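Local coordinates for starch synthase I (Hordeum vulgare, PDB 4HLN), which is a plant starch synthase of the glycosyltransferase family, with two domains of alternating strands and helices, at residues A[515-520]-A[584-589]. Numbering follows the deposited sequence.
Sequences CDILLM and RTAIST
I517 reaches from strand 517-520 to helix 576-592 and meets A586 and I587. Its CD1 methyl does the touching. I517 CD1 lies 4.1 Å from A586 CB and 4.4 Å from I587 CG1. The contact is purely apolar, small and buried. I517 and A586 each set their CB toward the other segment. I587 does not, but its CG1 methylene still borders the same methyl. The chain of I517 is extended at its end, with chi2 at 171°, which carries CD1 out to the helix. The backbones stay well apart, with 8.3 Å between I517 CA and A586 CA.

Further out, the same side chains have other apolar neighbours. I517 also packs on V542 of the adjoining parallel strand 540-544, and A586 on W569 of the edge strand 569-571. I587 rests on P441 and V470.

Two side chains of the helix bond back to its own carbonyls. S588 OG donates to R584 O at 3.0 Å, and S588 N reaches that oxygen from the opposite face of its carbonyl plane. T589 OG1 does likewise with T585 O at 2.8 Å. T585 and T589 belong to the glycan pocket. T585 touches bound glucose, and T589 OG1 makes a weak hydrogen bond to a glucose O3.

The contact is one point where helix 576-592 packs on the parallel sheet of the Rossmann-like C-terminal domain. Its chemistry implies nondirectional apolar packing, with no hydrogen bond or charge between the two segments: one methyl lies against an alanine and an isoleucine on the buried side of a helix whose threonines line the glycan site.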
# COMPACT_ATOMS: atom_id res chain seq x y z
N CYS A 515 10.79 5.95 21.96
CA CYS A 515 11.83 5.05 21.45
C CYS A 515 12.86 5.72 20.57
O CYS A 515 12.58 6.74 19.92
CB CYS A 515 11.20 3.91 20.64
SG CYS A 515 10.19 2.80 21.60
N ASP A 516 14.04 5.12 20.52
CA ASP A 516 15.12 5.62 19.69
C ASP A 516 15.04 4.97 18.32
O ASP A 516 15.30 5.60 17.30
CB ASP A 516 16.47 5.33 20.35
CG ASP A 516 16.58 5.94 21.73
OD1 ASP A 516 16.40 7.18 21.86
OD2 ASP A 516 16.83 5.19 22.70
N ILE A 517 14.64 3.70 18.33
CA ILE A 517 14.51 2.89 17.13
C ILE A 517 13.14 2.24 17.09
O ILE A 517 12.61 1.83 18.12
CB ILE A 517 15.55 1.76 17.12
CG1 ILE A 517 16.95 2.35 17.17
CG2 ILE A 517 15.35 0.82 15.91
CD1 ILE A 517 18.00 1.30 17.37
N LEU A 518 12.57 2.15 15.90
CA LEU A 518 11.32 1.44 15.72
C LEU A 518 11.57 0.34 14.73
O LEU A 518 12.24 0.54 13.71
CB LEU A 518 10.24 2.38 15.21
CG LEU A 518 8.82 1.93 15.53
CD1 LEU A 518 8.49 2.22 16.98
CD2 LEU A 518 7.83 2.65 14.61
N LEU A 519 11.05 -0.84 15.03
CA LEU A 519 11.36 -2.03 14.24
C LEU A 519 10.15 -2.54 13.45
O LEU A 519 9.10 -2.86 14.03
CB LEU A 519 11.89 -3.12 15.18
CG LEU A 519 12.18 -4.49 14.58
CD1 LEU A 519 13.22 -4.34 13.48
CD2 LEU A 519 12.65 -5.43 15.67
N MET A 520 10.28 -2.60 12.13
CA MET A 520 9.21 -3.10 11.28
C MET A 520 9.71 -4.26 10.43
O MET A 520 10.19 -4.07 9.31
CB MET A 520 8.65 -1.99 10.38
CG MET A 520 7.90 -0.88 11.11
SD MET A 520 8.95 0.43 11.82
CE MET A 520 9.82 0.98 10.36
N ARG A 584 22.08 -4.34 15.51
CA ARG A 584 23.37 -4.07 16.13
C ARG A 584 24.06 -2.93 15.44
O ARG A 584 24.67 -2.07 16.08
CB ARG A 584 24.24 -5.31 16.13
CG ARG A 584 23.78 -6.33 17.15
CD ARG A 584 24.71 -7.52 17.16
NE ARG A 584 24.17 -8.61 17.97
CZ ARG A 584 23.68 -9.74 17.47
NH1 ARG A 584 23.68 -9.93 16.15
NH2 ARG A 584 23.21 -10.67 18.29
N THR A 585 23.96 -2.88 14.12
CA THR A 585 24.56 -1.79 13.37
C THR A 585 23.99 -0.45 13.83
O THR A 585 24.72 0.52 14.02
CB THR A 585 24.35 -1.98 11.88
OG1 THR A 585 24.92 -3.23 11.48
CG2 THR A 585 24.99 -0.84 11.10
N ALA A 586 22.67 -0.40 14.00
CA ALA A 586 22.02 0.85 14.38
C ALA A 586 22.37 1.20 15.83
O ALA A 586 22.68 2.34 16.15
CB ALA A 586 20.51 0.76 14.18
N ILE A 587 22.32 0.19 16.70
CA ILE A 587 22.64 0.38 18.10
C ILE A 587 24.03 0.97 18.31
O ILE A 587 24.21 1.87 19.13
CB ILE A 587 22.53 -0.93 18.88
CG1 ILE A 587 21.06 -1.34 19.01
CG2 ILE A 587 23.14 -0.78 20.25
CD1 ILE A 587 20.84 -2.59 19.82
N SER A 588 25.01 0.45 17.58
CA SER A 588 26.37 0.96 17.65
C SER A 588 26.40 2.43 17.31
O SER A 588 26.89 3.26 18.08
CB SER A 588 27.27 0.19 16.69
OG SER A 588 27.34 -1.17 17.06
N THR A 589 25.87 2.76 16.14
CA THR A 589 25.75 4.14 15.70
C THR A 589 25.11 5.03 16.77
O THR A 589 25.51 6.18 16.97
CB THR A 589 24.89 4.20 14.45
OG1 THR A 589 25.35 3.20 13.53
CG2 THR A 589 24.96 5.59 13.82